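Local coordinates for protein EmrA (Aquifex aeolicus, PDB 4TKO) that serves as the periplasmic adaptor of a major facilitator superfamily multidrug efflux pump and probably takes part in moving xenobiotics across the membrane, at residues 120-124 with 147-151; 271-277 with 289-295; 257-263 with 321-326. All coordinates share one frame. Residues are numbered along the deposited sequence.

Contact 1: 120-124 with 147-151; sequences IKLVK and VDTNL
Both segments are regular α-helix, 120-124 in the middle of a long helix and 147-151 on the one that returns beside it. Their axes run nearly antiparallel, with 157° between the N-to-C directions (signed crossing angle -157°) and a closest approach of 10.0 Å. Each segment holds its own i+4 backbone bond, K124 N to I120 O and L151 N to V147 O, both 3.0 Å. The register is set by V123 and L151, whose CA atoms stand 6.2 Å apart.

V123, a t rotamer with CB directed at the partner helix, is the hub. Its CG1 packs on L151 CB at 3.5 Å and more loosely on V147 CG1 at 4.4 Å, while its CG2 meets N150 ND2 at 3.3 Å. L151 adopts t,p, which carries CD1 to 4.1 Å from K124 CG and 4.4 Å from I120 CG2. K124 thus lends the aliphatic root of its side chain before the chain turns off from the partner helix. The contact rests on van der Waals packing, burying 247 Å² in all. Antiparallel helices meeting through such an apolar seam are characteristic of the coiled-coil hairpin of membrane fusion proteins, and coiled coil is predicted for 120-124 and from L151 onward.

The seam continues in both directions: I120 and V123 also touch L154, and I120 reaches L155, all on helix 141-156, whereas V147 and L151 pack on W127 of helix 102-135, V147 adding Y130, and D148 OD2 accepts a hydrogen bond from W127 NE1.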
# COMPACT_ATOMS: atom_id res chain seq x y z
N ILE A 120 -21.12 49.42 56.34
CA ILE A 120 -22.40 49.06 56.93
C ILE A 120 -22.24 48.40 58.29
O ILE A 120 -23.08 48.56 59.17
CB ILE A 120 -23.22 48.13 56.02
CG1 ILE A 120 -23.89 48.92 54.90
CG2 ILE A 120 -24.30 47.42 56.81
CD1 ILE A 120 -24.77 48.06 54.00
N LYS A 121 -21.15 47.67 58.48
CA LYS A 121 -20.94 47.00 59.77
C LYS A 121 -20.76 48.04 60.87
O LYS A 121 -21.33 47.89 61.96
CB LYS A 121 -19.72 46.07 59.70
CG LYS A 121 -20.10 44.60 59.78
CD LYS A 121 -18.88 43.70 59.69
CE LYS A 121 -18.17 43.85 58.35
NZ LYS A 121 -16.89 43.09 58.29
N LEU A 122 -19.99 49.08 60.58
CA LEU A 122 -19.72 50.15 61.53
C LEU A 122 -20.95 50.98 61.84
O LEU A 122 -21.35 51.10 63.00
CB LEU A 122 -18.61 51.06 61.01
CG LEU A 122 -17.23 50.39 61.01
CD1 LEU A 122 -16.12 51.37 60.66
CD2 LEU A 122 -16.98 49.70 62.35
N VAL A 123 -21.54 51.56 60.80
CA VAL A 123 -22.76 52.34 60.93
C VAL A 123 -23.91 51.57 61.59
O VAL A 123 -24.77 52.17 62.23
CB VAL A 123 -23.23 52.87 59.56
CG1 VAL A 123 -24.63 53.43 59.66
CG2 VAL A 123 -22.28 53.93 59.03
N LYS A 124 -23.94 50.24 61.45
CA LYS A 124 -24.96 49.46 62.15
C LYS A 124 -24.76 49.58 63.66
O LYS A 124 -25.71 49.77 64.41
CB LYS A 124 -24.94 47.99 61.74
CG LYS A 124 -26.00 47.63 60.72
CD LYS A 124 -26.04 46.13 60.48
CE LYS A 124 -26.25 45.36 61.78
NZ LYS A 124 -26.36 43.89 61.51
N VAL A 147 -27.72 59.31 61.65
CA VAL A 147 -27.11 58.00 61.48
C VAL A 147 -28.03 57.10 60.66
O VAL A 147 -27.59 56.48 59.70
CB VAL A 147 -26.82 57.34 62.86
CG1 VAL A 147 -26.58 55.83 62.74
CG2 VAL A 147 -25.65 58.04 63.54
N ASP A 148 -29.30 57.06 61.03
CA ASP A 148 -30.29 56.22 60.38
C ASP A 148 -30.36 56.43 58.86
O ASP A 148 -30.42 55.46 58.10
CB ASP A 148 -31.67 56.46 61.00
CG ASP A 148 -32.79 55.91 60.14
OD1 ASP A 148 -33.26 56.65 59.23
OD2 ASP A 148 -33.22 54.75 60.37
N THR A 149 -30.34 57.67 58.40
CA THR A 149 -30.48 57.87 56.97
C THR A 149 -29.15 57.64 56.26
O THR A 149 -29.13 57.32 55.07
CB THR A 149 -31.03 59.26 56.62
OG1 THR A 149 -30.00 60.25 56.74
CG2 THR A 149 -32.26 59.59 57.50
N ASN A 150 -28.04 57.80 56.97
CA ASN A 150 -26.76 57.38 56.40
C ASN A 150 -26.73 55.86 56.18
O ASN A 150 -26.15 55.38 55.21
CB ASN A 150 -25.59 57.79 57.28
CG ASN A 150 -24.27 57.20 56.79
OD1 ASN A 150 -24.01 57.16 55.58
ND2 ASN A 150 -23.44 56.73 57.72
N LEU A 151 -27.34 55.12 57.09
CA LEU A 151 -27.38 53.67 56.99
C LEU A 151 -28.29 53.26 55.84
O LEU A 151 -28.06 52.24 55.20
CB LEU A 151 -27.86 53.03 58.29
CG LEU A 151 -28.02 51.51 58.23
CD1 LEU A 151 -26.67 50.81 58.26
CD2 LEU A 151 -28.91 50.98 59.35

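Contact 2: 271-277 with 289-295; sequences KVGNKAY and EGVVEEI
V272, a t rotamer at the second position of a type II turn spanning K271 to N274, lays CG1 3.4 Å from V292 O and CG2 3.8 Å from E294 CA. The turn leads into strand 275-277, which forms an antiparallel β-hairpin with 289-295 in the β-barrel of the adaptor. The short strand axes approach to 4.4 Å, with 127° between their N-to-C directions. K275 pairs with V291 and Y277 with E289 as non-hydrogen-bonded pairs, and A276 with G290 as the hydrogen-bonded pair between them.

Backbone bonds run from G290 N to A276 O (2.9 Å) and A276 N to G290 O (a very short 2.5 Å, strongly bent at 118°). Pairing carries on into the turn, with V292 N to N274 O at 2.8 Å and G273 N to V292 O at 2.9 Å. G273 sits at phi/psi 109/-18, where a CB would jam against the preceding carbonyl, so glycine is called for. V292 (t) points at the turn, CG2 lying 3.9 Å from N274 CB, and N274 ND2 hydrogen-bonds to R347 O and T349 OG1. Further along 289-295, E293 and E294 both face K325 in a classic β bulge. On the K275 face, Y277 (m) brings CE1 to 3.8 Å from E289 CG.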
# COMPACT_ATOMS: atom_id res chain seq x y z
N LYS A 271 30.37 -49.80 -21.99
CA LYS A 271 30.08 -49.80 -20.57
C LYS A 271 29.98 -48.39 -19.98
O LYS A 271 30.65 -47.46 -20.44
CB LYS A 271 31.15 -50.63 -19.86
CG LYS A 271 31.14 -50.54 -18.34
CD LYS A 271 32.42 -49.89 -17.83
CE LYS A 271 33.67 -50.57 -18.38
NZ LYS A 271 34.89 -49.79 -18.03
N VAL A 272 29.14 -48.22 -18.97
CA VAL A 272 29.01 -46.93 -18.32
C VAL A 272 30.38 -46.42 -17.92
O VAL A 272 31.19 -47.15 -17.35
CB VAL A 272 28.11 -46.99 -17.07
CG1 VAL A 272 28.24 -45.71 -16.27
CG2 VAL A 272 26.66 -47.24 -17.46
N GLY A 273 30.65 -45.17 -18.25
CA GLY A 273 31.91 -44.54 -17.93
C GLY A 273 32.78 -44.32 -19.15
O GLY A 273 33.72 -43.52 -19.12
N ASN A 274 32.46 -45.03 -20.23
CA ASN A 274 33.32 -45.00 -21.39
C ASN A 274 33.22 -43.71 -22.17
O ASN A 274 32.15 -43.12 -22.26
CB ASN A 274 33.02 -46.19 -22.31
CG ASN A 274 33.60 -47.49 -21.78
OD1 ASN A 274 33.77 -47.66 -20.57
ND2 ASN A 274 33.91 -48.40 -22.68
N LYS A 275 34.35 -43.27 -22.71
CA LYS A 275 34.40 -42.08 -23.56
C LYS A 275 33.47 -42.25 -24.74
O LYS A 275 33.12 -43.36 -25.10
CB LYS A 275 35.83 -41.82 -24.07
CG LYS A 275 36.65 -40.88 -23.20
CD LYS A 275 36.02 -39.50 -23.19
CE LYS A 275 37.04 -38.41 -22.92
NZ LYS A 275 36.38 -37.08 -23.06
N ALA A 276 33.08 -41.13 -25.34
CA ALA A 276 32.28 -41.17 -26.54
C ALA A 276 32.47 -39.87 -27.28
O ALA A 276 32.84 -38.86 -26.68
CB ALA A 276 30.82 -41.40 -26.21
N TYR A 277 32.19 -39.90 -28.58
CA TYR A 277 32.52 -38.80 -29.47
C TYR A 277 31.41 -38.57 -30.49
O TYR A 277 31.03 -39.47 -31.23
CB TYR A 277 33.86 -39.09 -30.15
CG TYR A 277 34.97 -39.24 -29.12
CD1 TYR A 277 35.54 -38.13 -28.54
CD2 TYR A 277 35.39 -40.50 -28.70
CE1 TYR A 277 36.53 -38.25 -27.58
CE2 TYR A 277 36.39 -40.63 -27.73
CZ TYR A 277 36.95 -39.50 -27.18
OH TYR A 277 37.94 -39.60 -26.24
N GLU A 289 31.78 -34.36 -27.05
CA GLU A 289 32.56 -35.36 -26.36
C GLU A 289 31.85 -35.73 -25.07
O GLU A 289 31.28 -34.86 -24.39
CB GLU A 289 33.97 -34.82 -26.10
CG GLU A 289 34.92 -35.70 -25.34
CD GLU A 289 36.33 -35.10 -25.29
OE1 GLU A 289 36.75 -34.50 -26.32
OE2 GLU A 289 37.01 -35.22 -24.24
N GLY A 290 31.84 -37.01 -24.72
CA GLY A 290 31.18 -37.40 -23.49
C GLY A 290 31.48 -38.80 -23.02
O GLY A 290 32.31 -39.52 -23.60
N VAL A 291 30.79 -39.19 -21.95
CA VAL A 291 30.85 -40.55 -21.42
C VAL A 291 29.49 -41.22 -21.42
O VAL A 291 28.45 -40.56 -21.41
CB VAL A 291 31.38 -40.60 -19.98
CG1 VAL A 291 32.88 -40.50 -19.96
CG2 VAL A 291 30.71 -39.50 -19.16
N VAL A 292 29.51 -42.54 -21.36
CA VAL A 292 28.30 -43.32 -21.31
C VAL A 292 27.68 -43.22 -19.92
O VAL A 292 28.28 -43.67 -18.94
CB VAL A 292 28.59 -44.76 -21.67
CG1 VAL A 292 27.29 -45.53 -21.84
CG2 VAL A 292 29.40 -44.78 -22.95
N GLU A 293 26.49 -42.63 -19.85
CA GLU A 293 25.82 -42.40 -18.57
C GLU A 293 25.01 -43.62 -18.15
O GLU A 293 25.04 -44.01 -16.99
CB GLU A 293 24.92 -41.15 -18.66
CG GLU A 293 24.35 -40.67 -17.32
CD GLU A 293 23.73 -39.27 -17.40
OE1 GLU A 293 23.57 -38.72 -18.51
OE2 GLU A 293 23.38 -38.72 -16.34
N GLU A 294 24.30 -44.24 -19.10
CA GLU A 294 23.55 -45.45 -18.78
C GLU A 294 23.12 -46.26 -20.01
O GLU A 294 23.05 -45.74 -21.12
CB GLU A 294 22.33 -45.11 -17.93
CG GLU A 294 21.10 -44.67 -18.72
CD GLU A 294 19.87 -44.57 -17.83
OE1 GLU A 294 19.04 -43.66 -18.05
OE2 GLU A 294 19.73 -45.41 -16.91
N ILE A 295 22.86 -47.54 -19.79
CA ILE A 295 22.39 -48.43 -20.85
C ILE A 295 21.15 -49.18 -20.41
O ILE A 295 21.17 -49.88 -19.40
CB ILE A 295 23.42 -49.48 -21.24
CG1 ILE A 295 24.80 -48.84 -21.41
CG2 ILE A 295 22.97 -50.19 -22.50
CD1 ILE A 295 25.86 -49.82 -21.82

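Contact 3: 257-263 with 321-326; sequences YVEVLLE and RIPVKI
R321, I326 and L261 bury the most surface here. R321 extends its side chain over the neighbouring strand, placing NH1 2.6 Å from L261 O, with E263 CG lying over one face of its guanidinium; E263 OE2 lies 3.5 Å from R321 NH2, a salt bridge of charges alone, since the oxygen lies well out of the guanidinium plane. On the face it shares with V258 and V260, I326 (m,t) sets CD1 3.4 Å from V260 CG2. L261 (m,t), on the other face, rests CD2 3.6 Å from P323 CB. Strands 257-263 and 321-326 run antiparallel, 146° between their N-to-C directions, as neighbours in the adaptor's β-barrel, the hydrogen-bonded pairs being V258-I326, V260-V324 and L262-I322. The longest of their bonds joins V258 N to I326 O at 3.1 Å. The shortest, I322 N to L262 O, is a very short 2.5 Å. At one end the Y257 ring (chi1 p) takes K325 over its face, CE 3.7 Å and NZ 4.8 Å from the centroid, a CH-pi and cation-pi pair; K325 NZ also forms a salt bridge with D18.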
# COMPACT_ATOMS: atom_id res chain seq x y z
N TYR A 257 21.53 -34.17 -23.71
CA TYR A 257 22.35 -35.37 -23.84
C TYR A 257 22.13 -35.97 -25.21
O TYR A 257 21.22 -35.56 -25.95
CB TYR A 257 22.03 -36.40 -22.76
CG TYR A 257 20.62 -36.95 -22.83
CD1 TYR A 257 19.55 -36.19 -22.40
CD2 TYR A 257 20.37 -38.24 -23.30
CE1 TYR A 257 18.27 -36.68 -22.44
CE2 TYR A 257 19.08 -38.73 -23.34
CZ TYR A 257 18.03 -37.94 -22.91
OH TYR A 257 16.73 -38.39 -22.93
N VAL A 258 22.97 -36.93 -25.55
CA VAL A 258 22.80 -37.61 -26.82
C VAL A 258 22.30 -39.00 -26.54
O VAL A 258 22.75 -39.66 -25.58
CB VAL A 258 24.11 -37.66 -27.61
CG1 VAL A 258 23.94 -38.54 -28.84
CG2 VAL A 258 24.52 -36.26 -28.00
N GLU A 259 21.31 -39.41 -27.32
CA GLU A 259 20.76 -40.75 -27.20
C GLU A 259 21.13 -41.53 -28.43
O GLU A 259 20.88 -41.11 -29.57
CB GLU A 259 19.25 -40.72 -27.01
CG GLU A 259 18.63 -42.10 -26.75
CD GLU A 259 17.16 -42.19 -27.18
OE1 GLU A 259 16.38 -42.88 -26.48
OE2 GLU A 259 16.78 -41.60 -28.22
N VAL A 260 21.74 -42.67 -28.19
CA VAL A 260 22.23 -43.51 -29.28
C VAL A 260 21.51 -44.84 -29.23
O VAL A 260 21.38 -45.45 -28.17
CB VAL A 260 23.75 -43.68 -29.17
CG1 VAL A 260 24.25 -44.64 -30.20
CG2 VAL A 260 24.42 -42.33 -29.35
N LEU A 261 20.98 -45.26 -30.38
CA LEU A 261 20.36 -46.59 -30.50
C LEU A 261 21.37 -47.57 -31.08
O LEU A 261 21.62 -47.56 -32.29
CB LEU A 261 19.11 -46.55 -31.37
CG LEU A 261 18.02 -45.74 -30.69
CD1 LEU A 261 16.72 -45.91 -31.40
CD2 LEU A 261 17.92 -46.16 -29.22
N LEU A 262 21.95 -48.39 -30.22
CA LEU A 262 23.06 -49.24 -30.62
C LEU A 262 22.64 -50.68 -30.90
O LEU A 262 21.97 -51.30 -30.06
CB LEU A 262 24.15 -49.21 -29.54
CG LEU A 262 25.57 -49.48 -30.02
CD1 LEU A 262 25.73 -49.06 -31.48
CD2 LEU A 262 26.54 -48.72 -29.15
N GLU A 263 23.03 -51.21 -32.06
CA GLU A 263 22.81 -52.63 -32.36
C GLU A 263 23.43 -53.48 -31.24
O GLU A 263 24.51 -53.16 -30.75
CB GLU A 263 23.41 -53.00 -33.72
CG GLU A 263 23.27 -51.87 -34.75
CD GLU A 263 23.55 -52.32 -36.19
OE1 GLU A 263 23.95 -53.49 -36.38
OE2 GLU A 263 23.35 -51.51 -37.12
N ARG A 321 17.92 -52.85 -31.67
CA ARG A 321 18.84 -51.84 -31.15
C ARG A 321 18.66 -51.53 -29.66
O ARG A 321 17.58 -51.67 -29.11
CB ARG A 321 18.71 -50.54 -31.98
CG ARG A 321 19.11 -50.69 -33.45
CD ARG A 321 18.51 -49.61 -34.34
NE ARG A 321 19.27 -49.41 -35.58
CZ ARG A 321 20.54 -49.01 -35.63
NH1 ARG A 321 21.21 -48.78 -34.51
NH2 ARG A 321 21.15 -48.84 -36.80
N ILE A 322 19.73 -51.11 -29.01
CA ILE A 322 19.68 -50.80 -27.58
C ILE A 322 19.99 -49.32 -27.30
O ILE A 322 21.05 -48.81 -27.69
CB ILE A 322 20.65 -51.70 -26.80
CG1 ILE A 322 20.07 -53.10 -26.68
CG2 ILE A 322 20.91 -51.14 -25.40
CD1 ILE A 322 20.33 -53.76 -25.33
N PRO A 323 19.07 -48.62 -26.62
CA PRO A 323 19.27 -47.21 -26.28
C PRO A 323 20.41 -47.01 -25.29
O PRO A 323 20.43 -47.60 -24.19
CB PRO A 323 17.93 -46.80 -25.65
CG PRO A 323 16.99 -47.85 -26.01
CD PRO A 323 17.78 -49.11 -26.14
N VAL A 324 21.36 -46.17 -25.68
CA VAL A 324 22.46 -45.82 -24.80
C VAL A 324 22.47 -44.31 -24.64
O VAL A 324 22.40 -43.56 -25.62
CB VAL A 324 23.82 -46.30 -25.33
CG1 VAL A 324 24.91 -46.04 -24.29
CG2 VAL A 324 23.77 -47.78 -25.65
N LYS A 325 22.55 -43.88 -23.38
CA LYS A 325 22.52 -42.48 -23.04
C LYS A 325 23.93 -41.95 -22.85
O LYS A 325 24.73 -42.53 -22.11
CB LYS A 325 21.69 -42.26 -21.76
CG LYS A 325 21.29 -40.82 -21.53
CD LYS A 325 20.72 -40.60 -20.14
CE LYS A 325 20.59 -39.11 -19.80
NZ LYS A 325 20.22 -38.89 -18.37
N ILE A 326 24.23 -40.83 -23.51
CA ILE A 326 25.54 -40.22 -23.40
C ILE A 326 25.51 -38.82 -22.77
O ILE A 326 24.84 -37.91 -23.29
CB ILE A 326 26.17 -40.13 -24.78
CG1 ILE A 326 26.41 -41.54 -25.31
CG2 ILE A 326 27.45 -39.29 -24.74
CD1 ILE A 326 26.57 -41.57 -26.80

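In the fold
The chain illustrates how an adaptor divides its architecture between a long helical hairpin and a β-barrel. Contact 1 lies on the helical hairpin, on the opposite side of the chain's centre from contacts 2 and 3, with nearest atoms about 118 Å away from either. Contacts 2 and 3 have centres only 10 Å apart and share one sheet: the hairpin of contact 2 is inserted in sequence between the strands of contact 3, and 289-295 pairs with 321-326. There E294 O lies 3.0 Å from K325 N, a probable hydrogen bond, and V292 CG1 packs 3.5 Å from V324 CG1. A bound magnesium ion is about 12 Å from the R321 side chain and about 14 Å from that of Y277, so it touches neither.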